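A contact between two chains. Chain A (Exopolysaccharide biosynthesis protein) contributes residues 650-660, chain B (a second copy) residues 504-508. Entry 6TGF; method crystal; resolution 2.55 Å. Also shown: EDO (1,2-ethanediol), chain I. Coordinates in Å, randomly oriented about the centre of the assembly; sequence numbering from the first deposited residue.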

ATOM      1  N   ASP A 650      -3.893 -14.805 -29.737  1.00 36.97           N
ATOM      2  CA  ASP A 650      -3.841 -13.466 -29.089  1.00 36.53           C
ATOM      3  C   ASP A 650      -2.502 -13.324 -28.351  1.00 36.33           C
ATOM      4  O   ASP A 650      -1.682 -14.261 -28.432  1.00 36.52           O
ATOM      5  N   ARG A 651      -2.294 -12.194 -27.665  1.00 35.98           N
ATOM      6  CA  ARG A 651      -0.985 -11.783 -27.087  1.00 35.83           C
ATOM      7  C   ARG A 651      -0.615 -12.685 -25.900  1.00 35.53           C
ATOM      8  O   ARG A 651       0.594 -12.837 -25.637  1.00 35.43           O
ATOM      9  N   PHE A 652      -1.608 -13.261 -25.212  1.00 35.31           N
ATOM     10  CA  PHE A 652      -1.417 -14.231 -24.101  1.00 35.35           C
ATOM     11  C   PHE A 652      -0.674 -15.476 -24.609  1.00 35.76           C
ATOM     12  O   PHE A 652       0.031 -16.113 -23.801  1.00 35.67           O
ATOM     13  N   VAL A 653      -0.831 -15.807 -25.897  1.00 36.21           N
ATOM     14  CA  VAL A 653      -0.321 -17.061 -26.533  1.00 36.64           C
ATOM     15  C   VAL A 653       1.020 -16.787 -27.227  1.00 37.15           C
ATOM     16  O   VAL A 653       1.965 -17.565 -26.987  1.00 37.47           O
ATOM     17  N   THR A 654       1.102 -15.747 -28.065  1.00 37.37           N
ATOM     18  CA  THR A 654       2.304 -15.420 -28.885  1.00 37.79           C
ATOM     19  C   THR A 654       2.596 -13.914 -28.837  1.00 38.10           C
ATOM     20  O   THR A 654       1.679 -13.142 -28.501  1.00 37.75           O
ATOM     21  N   GLY A 655       3.833 -13.532 -29.168  1.00 38.71           N
ATOM     22  CA  GLY A 655       4.286 -12.131 -29.261  1.00 39.18           C
ATOM     23  C   GLY A 655       3.830 -11.487 -30.558  1.00 39.63           C
ATOM     24  O   GLY A 655       3.261 -10.381 -30.496  1.00 39.69           O
ATOM     25  N   ARG A 656       4.073 -12.158 -31.688  1.00 40.36           N
ATOM     26  CA  ARG A 656       3.616 -11.746 -33.045  1.00 40.80           C
ATOM     27  C   ARG A 656       2.162 -12.205 -33.219  1.00 40.23           C
ATOM     28  O   ARG A 656       1.923 -13.132 -34.018  1.00 40.50           O
ATOM     29  N   CYS A 657       1.236 -11.573 -32.487  1.00 39.41           N
ATOM     30  CA  CYS A 657      -0.164 -12.034 -32.265  1.00 38.73           C
ATOM     31  C   CYS A 657      -1.135 -11.354 -33.238  1.00 38.33           C
ATOM     32  O   CYS A 657      -0.678 -10.576 -34.095  1.00 38.37           O
ATOM     33  N   ALA A 658      -2.430 -11.663 -33.107  1.00 37.85           N
ATOM     34  CA  ALA A 658      -3.541 -11.087 -33.900  1.00 37.63           C
ATOM     35  C   ALA A 658      -3.741  -9.617 -33.520  1.00 37.56           C
ATOM     36  O   ALA A 658      -3.659  -9.294 -32.319  1.00 37.29           O
ATOM     37  N   ARG A 659      -3.998  -8.770 -34.519  1.00 37.67           N
ATOM     38  CA  ARG A 659      -4.336  -7.334 -34.342  1.00 37.79           C
ATOM     39  C   ARG A 659      -5.616  -7.016 -35.120  1.00 37.70           C
ATOM     40  O   ARG A 659      -5.865  -7.662 -36.154  1.00 37.49           O
ATOM     41  N   VAL A 660      -6.397  -6.063 -34.613  1.00 37.82           N
ATOM     42  CA  VAL A 660      -7.405  -5.288 -35.392  1.00 38.07           C
ATOM     43  C   VAL A 660      -6.910  -3.839 -35.419  1.00 38.53           C
ATOM     44  O   VAL A 660      -7.123  -3.126 -34.419  1.00 38.46           O
TER
ATOM     45  N   SER B 504       6.490  -2.336 -30.341  1.00 39.79           N
ATOM     46  CA  SER B 504       5.846  -2.910 -31.554  1.00 39.79           C
ATOM     47  C   SER B 504       4.325  -2.752 -31.459  1.00 39.28           C
ATOM     48  O   SER B 504       3.809  -2.602 -30.333  1.00 38.89           O
ATOM     49  N   ALA B 505       3.644  -2.795 -32.608  1.00 39.23           N
ATOM     50  CA  ALA B 505       2.169  -2.710 -32.737  1.00 38.87           C
ATOM     51  C   ALA B 505       1.502  -3.816 -31.908  1.00 38.43           C
ATOM     52  O   ALA B 505       0.385  -3.586 -31.408  1.00 38.06           O
ATOM     53  N   TRP B 506       2.169  -4.966 -31.770  1.00 38.39           N
ATOM     54  CA  TRP B 506       1.647  -6.180 -31.085  1.00 37.96           C
ATOM     55  C   TRP B 506       1.537  -5.955 -29.573  1.00 36.88           C
ATOM     56  O   TRP B 506       0.718  -6.649 -28.942  1.00 36.59           O
ATOM     57  N   GLU B 507       2.326  -5.031 -29.014  1.00 36.07           N
ATOM     58  CA  GLU B 507       2.349  -4.735 -27.557  1.00 35.24           C
ATOM     59  C   GLU B 507       1.232  -3.750 -27.191  1.00 34.18           C
ATOM     60  O   GLU B 507       0.971  -3.593 -25.984  1.00 33.88           O
ATOM     61  N   MET B 508       0.589  -3.126 -28.181  1.00 33.41           N
ATOM     62  CA  MET B 508      -0.360  -1.998 -27.977  1.00 32.70           C
ATOM     63  C   MET B 508      -1.691  -2.506 -27.414  1.00 31.79           C
ATOM     64  O   MET B 508      -1.995  -3.703 -27.581  1.00 31.94           O
TER

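A contact can combine an aromatic side chain, which gives up the largest single share of the covered area, with a charged pair that joins the two chains directly. The contact between residues 650-660 of chain A and 504-508 of chain B is a compact example. It buries 409 Å² in total, and Trp B506 accounts for 144 Å² of this, more than any other residue. Its chain forms a short 3-10 segment, residues 505-507, which presents three consecutive side chains to chain A, where a loop runs into the start of a strand at Arg A659.

The ionic part is built from Arg A651 and Glu B507. Arg A651 points toward chain B with chi1 t, chi2 p and chi3 t, and chi4 at 89°, and its guanidinium meets the carboxylate edge-on. Glu B507 leaves its backbone sideways, but two m rotamers, at chi1 and chi2, bring its end nearer to chain A. The result is a salt bridge with three hydrogen bonds: Arg A651 NE donates to Glu B507 OE2 at 3.0 Å, while Arg A651 NH2 reaches Glu B507 OE1 at 3.0 Å and Glu B507 OE2 at 3.1 Å. Because two nitrogens of one group engage both oxygens of the other, the pair is held in orientation as well as in distance. The aliphatic part of the arginine also packs against the neighbouring backbone, with Arg A651 CD 3.7 Å from Trp B506 O.

The aromatic part centres on Trp B506, which points toward chain A with chi1 m and chi2 at -68°. Here the backbone of chain A does much of the work. Arg A656 CA lies 3.9 Å from the centroid of the Trp B506 five-membered ring, directly over the face, in a CH-pi contact; Arg A656 CG continues this cover at 3.6 Å from Trp B506 CZ2. The arginine itself leaves sideways, and its guanidinium finds hydrogen-bonding partners elsewhere in the structure. At the ring edge, Cys A657 O approaches Trp B506 CD1 to 3.1 Å. Cys A657 SG, in the p rotamer, approaches the ring obliquely, 4.1 Å from Trp B506 CD1. Gly A655 O sits close to the base of the side chain, 3.2 Å from Trp B506 CB.

Arg A659, pointing toward chain B with rotamers m, t and m, shows that a cation near an aromatic need not hydrogen-bond to it. Arg A659 CZ lies 4.8 Å from the centroid of the Trp B506 five-membered ring, an off-centre cation-pi arrangement. Arg A659 NH1 and Trp B506 NE1 are 3.3 Å apart, but both are donors. Ala B505, also pointing toward chain A, places its methyl over one face of the guanidinium, with Ala B505 CB 3.7 Å from Arg A659 NE.

A 1,2-ethanediol, probably from the crystallisation liquor, binds on the chain A side: EDO O1 donates a 2.6 Å hydrogen bond to Val A653 O, and its C1 lies near the plane of the Arg A651 guanidinium.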

ATOM      1  CB  ASP A 650      -5.064 -13.242 -28.191  1.00 36.30           C
ATOM      2  CG  ASP A 650      -5.080 -14.046 -26.902  1.00 36.22           C
ATOM      3  OD1 ASP A 650      -4.320 -15.029 -26.804  1.00 36.35           O
ATOM      4  OD2 ASP A 650      -5.865 -13.684 -26.007  1.00 36.06           O
ATOM      5  CB  ARG A 651      -1.023 -10.304 -26.686  1.00 35.78           C
ATOM      6  CG  ARG A 651       0.295  -9.755 -26.153  1.00 36.03           C
ATOM      7  CD  ARG A 651       1.428  -9.827 -27.164  1.00 36.39           C
ATOM      8  NE  ARG A 651       2.713  -9.398 -26.619  1.00 36.61           N
ATOM      9  CZ  ARG A 651       3.593 -10.187 -26.000  1.00 36.70           C
ATOM     10  NH1 ARG A 651       3.344 -11.475 -25.824  1.00 36.78           N
ATOM     11  NH2 ARG A 651       4.730  -9.681 -25.555  1.00 36.78           N
ATOM     12  CB  PHE A 652      -2.758 -14.630 -23.477  1.00 35.19           C
ATOM     13  CG  PHE A 652      -3.364 -13.605 -22.552  1.00 35.06           C
ATOM     14  CD1 PHE A 652      -2.861 -13.417 -21.273  1.00 35.19           C
ATOM     15  CD2 PHE A 652      -4.451 -12.842 -22.949  1.00 35.08           C
ATOM     16  CE1 PHE A 652      -3.423 -12.478 -20.420  1.00 35.06           C
ATOM     17  CE2 PHE A 652      -5.013 -11.906 -22.095  1.00 35.05           C
ATOM     18  CZ  PHE A 652      -4.498 -11.724 -20.833  1.00 35.01           C
ATOM     19  CB  VAL A 653      -1.362 -17.650 -27.507  1.00 36.68           C
ATOM     20  CG1 VAL A 653      -0.757 -18.670 -28.462  1.00 36.94           C
ATOM     21  CG2 VAL A 653      -2.536 -18.259 -26.756  1.00 36.57           C
ATOM     22  CB  THR A 654       2.139 -15.907 -30.330  1.00 37.84           C
ATOM     23  OG1 THR A 654       3.369 -15.678 -31.016  1.00 37.95           O
ATOM     24  CG2 THR A 654       1.009 -15.221 -31.069  1.00 37.76           C
ATOM     25  CB  ARG A 656       4.557 -12.338 -34.101  1.00 41.77           C
ATOM     26  CG  ARG A 656       4.399 -11.743 -35.493  1.00 42.65           C
ATOM     27  CD  ARG A 656       5.246 -12.464 -36.530  1.00 43.47           C
ATOM     28  NE  ARG A 656       4.826 -13.849 -36.731  1.00 43.86           N
ATOM     29  CZ  ARG A 656       3.790 -14.242 -37.474  1.00 43.88           C
ATOM     30  NH1 ARG A 656       3.038 -13.358 -38.106  1.00 43.96           N
ATOM     31  NH2 ARG A 656       3.505 -15.529 -37.579  1.00 43.87           N
ATOM     32  CB  CYS A 657      -0.597 -11.755 -30.830  1.00 38.49           C
ATOM     33  SG  CYS A 657      -0.652  -9.991 -30.417  1.00 38.33           S
ATOM     34  CB  ALA A 658      -4.803 -11.881 -33.670  1.00 37.31           C
ATOM     35  CB  ARG A 659      -3.205  -6.429 -34.842  1.00 38.17           C
ATOM     36  CG  ARG A 659      -1.830  -6.757 -34.280  1.00 38.40           C
ATOM     37  CD  ARG A 659      -0.874  -5.580 -34.385  1.00 38.80           C
ATOM     38  NE  ARG A 659      -0.931  -4.896 -35.675  1.00 39.08           N
ATOM     39  CZ  ARG A 659      -0.118  -5.115 -36.710  1.00 39.39           C
ATOM     40  NH1 ARG A 659       0.848  -6.017 -36.640  1.00 39.53           N
ATOM     41  NH2 ARG A 659      -0.275  -4.423 -37.825  1.00 39.62           N
ATOM     42  CB  VAL A 660      -8.821  -5.411 -34.798  1.00 37.85           C
ATOM     43  CG1 VAL A 660      -9.824  -4.520 -35.518  1.00 37.84           C
ATOM     44  CG2 VAL A 660      -9.299  -6.855 -34.793  1.00 37.67           C
TER
ATOM     45  CB  SER B 504       6.233  -4.354 -31.757  1.00 39.93           C
ATOM     46  OG  SER B 504       5.481  -5.210 -30.910  1.00 39.54           O
ATOM     47  CB  ALA B 505       1.779  -2.805 -34.193  1.00 39.27           C
ATOM     48  CB  TRP B 506       2.528  -7.394 -31.405  1.00 38.76           C
ATOM     49  CG  TRP B 506       2.472  -7.801 -32.846  1.00 39.40           C
ATOM     50  CD1 TRP B 506       1.400  -8.330 -33.503  1.00 39.46           C
ATOM     51  CD2 TRP B 506       3.529  -7.698 -33.816  1.00 40.08           C
ATOM     52  NE1 TRP B 506       1.718  -8.571 -34.812  1.00 40.04           N
ATOM     53  CE2 TRP B 506       3.016  -8.192 -35.035  1.00 40.43           C
ATOM     54  CE3 TRP B 506       4.853  -7.243 -33.776  1.00 40.37           C
ATOM     55  CZ2 TRP B 506       3.782  -8.239 -36.199  1.00 40.93           C
ATOM     56  CZ3 TRP B 506       5.609  -7.291 -34.927  1.00 40.89           C
ATOM     57  CH2 TRP B 506       5.079  -7.784 -36.121  1.00 41.18           C
ATOM     58  CB  GLU B 507       3.711  -4.171 -27.144  1.00 35.43           C
ATOM     59  CG  GLU B 507       4.880  -5.090 -27.455  1.00 35.94           C
ATOM     60  CD  GLU B 507       4.859  -6.446 -26.767  1.00 36.01           C
ATOM     61  OE1 GLU B 507       5.779  -7.247 -27.025  1.00 36.59           O
ATOM     62  OE2 GLU B 507       3.929  -6.704 -25.978  1.00 35.57           O
ATOM     63  CB  MET B 508      -0.615  -1.249 -29.289  1.00 32.89           C
ATOM     64  CG  MET B 508       0.613  -0.535 -29.818  1.00 33.23           C
ATOM     65  SD  MET B 508       1.237   0.719 -28.668  1.00 33.04           S
ATOM     66  CE  MET B 508       2.535  -0.190 -27.829  1.00 33.05           C
TER
HETATM   67  C1  EDO I 806       3.389 -15.042 -24.993  1.00 83.64           C
HETATM   68  O1  EDO I 806       3.748 -16.315 -25.490  1.00 83.01           O
HETATM   69  C2  EDO I 806       4.343 -14.532 -23.977  1.00 83.86           C
HETATM   70  O2  EDO I 806       4.416 -15.335 -22.814  1.00 83.80           O